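Helicase of the snf2/rad54 family (Sulfolobus solfataricus, PDB 1Z5Z) is the C-terminal part of a SWI2/SNF2 ATPase, which probably couples ATP hydrolysis to movement along duplex DNA, as in other members of the Rad54-like family. Local coordinates at residues 122-125 with 126-130; 47-50 with 51-55. All coordinates share one frame; numbering follows the deposited sequence.

Contact 1: 122-125 with 126-130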
loop_
_atom_site.group_PDB
_atom_site.type_symbol
_atom_site.label_atom_id
_atom_site.label_comp_id
_atom_site.label_asym_id
_atom_site.label_seq_id
_atom_site.Cartn_x
_atom_site.Cartn_y
_atom_site.Cartn_z
ATOM N N VAL A 122 -6.362 -7.594 -0.409
ATOM C CA VAL A 122 -7.677 -7.705 -1.003
ATOM C C VAL A 122 -8.653 -6.810 -0.228
ATOM O O VAL A 122 -9.538 -6.183 -0.830
ATOM C CB VAL A 122 -8.240 -9.173 -0.941
ATOM C CG1 VAL A 122 -9.642 -9.180 -1.437
ATOM C CG2 VAL A 122 -7.404 -10.154 -1.778
ATOM N N ASP A 123 -8.509 -6.734 1.099
ATOM C CA ASP A 123 -9.444 -5.938 1.881
ATOM C C ASP A 123 -9.326 -4.446 1.638
ATOM O O ASP A 123 -10.335 -3.726 1.638
ATOM C CB ASP A 123 -9.300 -6.256 3.374
ATOM C CG ASP A 123 -9.761 -7.660 3.694
ATOM O OD1 ASP A 123 -10.689 -8.110 2.993
ATOM O OD2 ASP A 123 -9.205 -8.301 4.611
ATOM N N MET A 124 -8.100 -3.976 1.433
ATOM C CA MET A 124 -7.916 -2.562 1.142
ATOM C C MET A 124 -8.544 -2.300 -0.231
ATOM O O MET A 124 -9.184 -1.280 -0.435
ATOM C CB MET A 124 -6.432 -2.176 1.125
ATOM C CG MET A 124 -6.256 -0.625 1.153
ATOM S SD MET A 124 -7.032 0.149 2.622
ATOM C CE MET A 124 -7.941 1.472 1.854
ATOM N N GLY A 125 -8.361 -3.246 -1.163
ATOM C CA GLY A 125 -8.935 -3.098 -2.488
ATOM C C GLY A 125 -10.437 -2.876 -2.416
ATOM O O GLY A 125 -10.967 -2.012 -3.136
ATOM N N LYS A 126 -11.137 -3.646 -1.571
ATOM C CA LYS A 126 -12.590 -3.495 -1.440
ATOM C C LYS A 126 -12.968 -2.146 -0.833
ATOM O O LYS A 126 -13.937 -1.513 -1.263
ATOM C CB LYS A 126 -13.157 -4.620 -0.579
ATOM C CG LYS A 126 -13.141 -5.951 -1.264
ATOM C CD LYS A 126 -13.498 -7.052 -0.284
ATOM C CE LYS A 126 -13.966 -8.275 -1.039
ATOM N NZ LYS A 126 -14.281 -9.406 -0.132
ATOM N N ILE A 127 -12.220 -1.704 0.173
ATOM C CA ILE A 127 -12.492 -0.414 0.799
ATOM C C ILE A 127 -12.351 0.710 -0.254
ATOM O O ILE A 127 -13.228 1.571 -0.407
ATOM C CB ILE A 127 -11.524 -0.172 1.993
ATOM C CG1 ILE A 127 -11.990 -0.994 3.207
ATOM C CG2 ILE A 127 -11.442 1.326 2.322
ATOM C CD1 ILE A 127 -10.974 -1.059 4.333
ATOM N N ILE A 128 -11.258 0.681 -0.998
ATOM C CA ILE A 128 -11.025 1.682 -2.025
ATOM C C ILE A 128 -12.162 1.693 -3.033
ATOM O O ILE A 128 -12.713 2.757 -3.366
ATOM C CB ILE A 128 -9.739 1.384 -2.766
ATOM C CG1 ILE A 128 -8.559 1.637 -1.825
ATOM C CG2 ILE A 128 -9.615 2.273 -3.976
ATOM C CD1 ILE A 128 -7.238 1.103 -2.377
ATOM N N ARG A 129 -12.513 0.498 -3.492
ATOM C CA ARG A 129 -13.566 0.309 -4.477
ATOM C C ARG A 129 -14.914 0.864 -3.915
ATOM O O ARG A 129 -15.642 1.590 -4.608
ATOM C CB ARG A 129 -13.652 -1.189 -4.791
ATOM C CG ARG A 129 -14.269 -1.539 -6.124
ATOM C CD ARG A 129 -15.725 -1.898 -6.017
ATOM N NE ARG A 129 -15.915 -3.284 -5.580
ATOM C CZ ARG A 129 -16.165 -3.597 -4.323
ATOM N NH1 ARG A 129 -16.251 -2.624 -3.448
ATOM N NH2 ARG A 129 -16.305 -4.856 -3.937
ATOM N N ASN A 130 -15.224 0.544 -2.661
ATOM C CA ASN A 130 -16.477 1.011 -2.021
ATOM C C ASN A 130 -16.508 2.524 -1.921
ATOM O O ASN A 130 -17.477 3.163 -2.278
ATOM C CB ASN A 130 -16.606 0.419 -0.612
ATOM C CG ASN A 130 -16.745 -1.112 -0.630
ATOM O OD1 ASN A 130 -17.108 -1.671 -1.637
ATOM N ND2 ASN A 130 -16.465 -1.772 0.491
#
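Met124 O takes the shortest hydrogen bond between 122-125 and 126-130. Its donor, Ile128 N, lies 2.9 Å away. The N-H...O angle is 173°, so the bond is almost straight. Ile128 CG1 also comes close to Met124 O, at 3.3 Å. Three more i to i+4 bonds run from Lys126 N to Val122 O, Ile127 N to Asp123 O and Arg129 N to Gly125 O. All three are regular backbone bonds of an alpha helix.

The apolar part of the contact belongs to Met124. Its CG is anti to the backbone N (chi1 -166°), and the thioether then folds back. This brings the CE methyl alongside the next turn. There it meets Ile127 CG2 at 3.5 Å and Ile128 CG1 at 3.7 Å, so one methyl touches both isoleucines. The Met124 side chain runs roughly perpendicular to that of Ile128. Leu84 of helix 83-86 touches both Met124 and Ile127, while Ile128 reaches Val169 of strand 167-171.

Another side of the helix is polar. The Lys126 chain is stretched out beyond CG, and its CG passes Val122 O at 3.6 Å. Asp123 OD1 and Lys126 NZ are 4.9 Å apart, too far for a salt bridge, though their opposite charges probably attract weakly. Lys126 and Arg129 both lean on Phe142 of strand 142-143. Arg129 CB rests 3.3 Å from Gly125 O, before the rest of its chain leads away.

This first part of helix 122-136 is amphipathic, with Met124, Ile127 and Ile128 buried and Asp123 and Lys126 exposed. The helix follows strand 115-119 and packs on the parallel sheet of the RecA-like helicase C-terminal domain.

Contact 2: 47-50 with 51-55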
loop_
_atom_site.group_PDB
_atom_site.type_symbol
_atom_site.label_atom_id
_atom_site.label_comp_id
_atom_site.label_asym_id
_atom_site.label_seq_id
_atom_site.Cartn_x
_atom_site.Cartn_y
_atom_site.Cartn_z
ATOM N N ALA A 47 1.427 1.981 19.125
ATOM C CA ALA A 47 1.151 0.905 20.050
ATOM C C ALA A 47 1.771 -0.393 19.587
ATOM O O ALA A 47 2.453 -1.077 20.356
ATOM C CB ALA A 47 -0.345 0.742 20.216
ATOM N N GLU A 48 1.539 -0.745 18.324
ATOM C CA GLU A 48 2.055 -1.987 17.756
ATOM C C GLU A 48 3.584 -2.011 17.760
ATOM O O GLU A 48 4.211 -3.070 17.947
ATOM C CB GLU A 48 1.508 -2.145 16.321
ATOM C CG GLU A 48 1.953 -3.398 15.576
ATOM C CD GLU A 48 1.730 -4.708 16.380
ATOM O OE1 GLU A 48 0.718 -4.807 17.099
ATOM O OE2 GLU A 48 2.575 -5.629 16.283
ATOM N N VAL A 49 4.206 -0.855 17.555
ATOM C CA VAL A 49 5.665 -0.834 17.561
ATOM C C VAL A 49 6.151 -1.067 18.992
ATOM O O VAL A 49 7.176 -1.719 19.211
ATOM C CB VAL A 49 6.234 0.522 17.001
ATOM C CG1 VAL A 49 7.687 0.708 17.472
ATOM C CG2 VAL A 49 6.140 0.523 15.444
ATOM N N GLU A 50 5.407 -0.534 19.961
ATOM C CA GLU A 50 5.762 -0.708 21.368
ATOM C C GLU A 50 5.508 -2.159 21.779
ATOM O O GLU A 50 6.320 -2.765 22.480
ATOM C CB GLU A 50 4.995 0.295 22.245
ATOM C CG GLU A 50 5.670 1.657 22.167
ATOM C CD GLU A 50 5.087 2.699 23.092
ATOM O OE1 GLU A 50 3.979 3.204 22.800
ATOM O OE2 GLU A 50 5.748 3.022 24.115
ATOM N N ASN A 51 4.408 -2.731 21.309
ATOM C CA ASN A 51 4.146 -4.126 21.611
ATOM C C ASN A 51 5.293 -4.999 21.049
ATOM O O ASN A 51 5.835 -5.845 21.755
ATOM C CB ASN A 51 2.777 -4.546 21.057
ATOM C CG ASN A 51 1.605 -3.953 21.876
ATOM O OD1 ASN A 51 1.763 -3.619 23.059
ATOM N ND2 ASN A 51 0.431 -3.837 21.253
ATOM N N LEU A 52 5.718 -4.778 19.808
ATOM C CA LEU A 52 6.804 -5.601 19.299
ATOM C C LEU A 52 8.055 -5.511 20.177
ATOM O O LEU A 52 8.613 -6.539 20.551
ATOM C CB LEU A 52 7.184 -5.230 17.864
ATOM C CG LEU A 52 8.328 -6.111 17.351
ATOM C CD1 LEU A 52 7.833 -7.565 17.371
ATOM C CD2 LEU A 52 8.766 -5.720 15.948
ATOM N N PHE A 53 8.511 -4.295 20.498
ATOM C CA PHE A 53 9.706 -4.173 21.314
ATOM C C PHE A 53 9.561 -4.598 22.756
ATOM O O PHE A 53 10.576 -4.840 23.413
ATOM C CB PHE A 53 10.323 -2.769 21.199
ATOM C CG PHE A 53 10.897 -2.506 19.832
ATOM C CD1 PHE A 53 10.220 -1.700 18.922
ATOM C CD2 PHE A 53 12.045 -3.157 19.419
ATOM C CE1 PHE A 53 10.676 -1.561 17.634
ATOM C CE2 PHE A 53 12.506 -3.019 18.122
ATOM C CZ PHE A 53 11.828 -2.231 17.240
ATOM N N ASN A 54 8.332 -4.704 23.252
ATOM C CA ASN A 54 8.105 -5.152 24.625
ATOM C C ASN A 54 8.352 -6.674 24.736
ATOM O O ASN A 54 8.755 -7.145 25.785
ATOM C CB ASN A 54 6.648 -4.893 25.027
ATOM C CG ASN A 54 6.384 -3.499 25.566
ATOM O OD1 ASN A 54 5.269 -3.222 26.032
ATOM N ND2 ASN A 54 7.361 -2.631 25.513
ATOM N N ASN A 55 8.117 -7.426 23.656
ATOM C CA ASN A 55 8.251 -8.887 23.692
ATOM C C ASN A 55 9.310 -9.540 22.813
ATOM O O ASN A 55 9.580 -10.732 22.963
ATOM C CB ASN A 55 6.901 -9.524 23.363
ATOM C CG ASN A 55 5.800 -9.033 24.264
ATOM O OD1 ASN A 55 5.816 -9.276 25.465
ATOM N ND2 ASN A 55 4.838 -8.327 23.695
#
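Val49 and Phe53 form an i to i+4 side-chain pair on alpha helix 39-55, near its C-terminal end. The helix belongs to a group with helices 61-78 and 257-264. The two side chains run alongside each other in the same direction. Val49 CG1 sits at the edge of the Phe53 ring, in its plane, 3.8 Å from Phe53 CE1. Phe53 CG is anti to the carbonyl carbon (chi1 -68°), which carries the ring alongside the backbone. With the turn of the ring about chi2, this brings Phe53 CD1 to 3.1 Å from Val49 O. That oxygen also accepts the helical bond from Phe53 N, whose N-H...O angle is 171°.

The remaining i to i+4 bonds join Leu52 N to Glu48 O, Asn54 N to Glu50 O and Asn51 N to Ala47 O. The shortest is Asn51 N to Ala47 O, at 2.7 Å. That from Asn54 N is the most bent, with an angle of 134° at the hydrogen.

Farther out, the helix is held by two others. Leu52 touches Met67 and Thr71 of helix 61-78, and also Leu260 and Ile264 of helix 257-264. Glu48 OE2 is hydrogen-bonded to Thr71 OG1, which anchors the carboxylate against helix 61-78. Phe53 touches Thr257 and Ile264 and forms a cation-pi interaction with Arg261. Replacing Phe53 by an alanine would probably leave Arg261 without its aromatic partner and Val49 CG1 without the ring edge beside it.

At the end of the helix Asn55 N bonds to Leu52 O and, weakly, to Asn51 O. The Asn55 side chain turns back as well, its ND2 giving Asn51 O a weak bond of 3.3 Å.

Overall arrangement
Contact 1 and contact 2 are each a stretch of a single helix, and they occupy different parts of the chain. Contact 2 comes first in sequence and is peripheral, its centre about 22 Å from that of the chain. It belongs to a group of helices that includes 61-78 and 257-264. Contact 1 is nearer the middle, its centre about 11 Å from that of the chain, against the parallel sheet. It falls within the conserved helicase C-terminal region, which in this family contributes to the ATPase core. The centres of the two contacts are about 28 Å apart and their nearest atoms about 16 Å, so they do not touch.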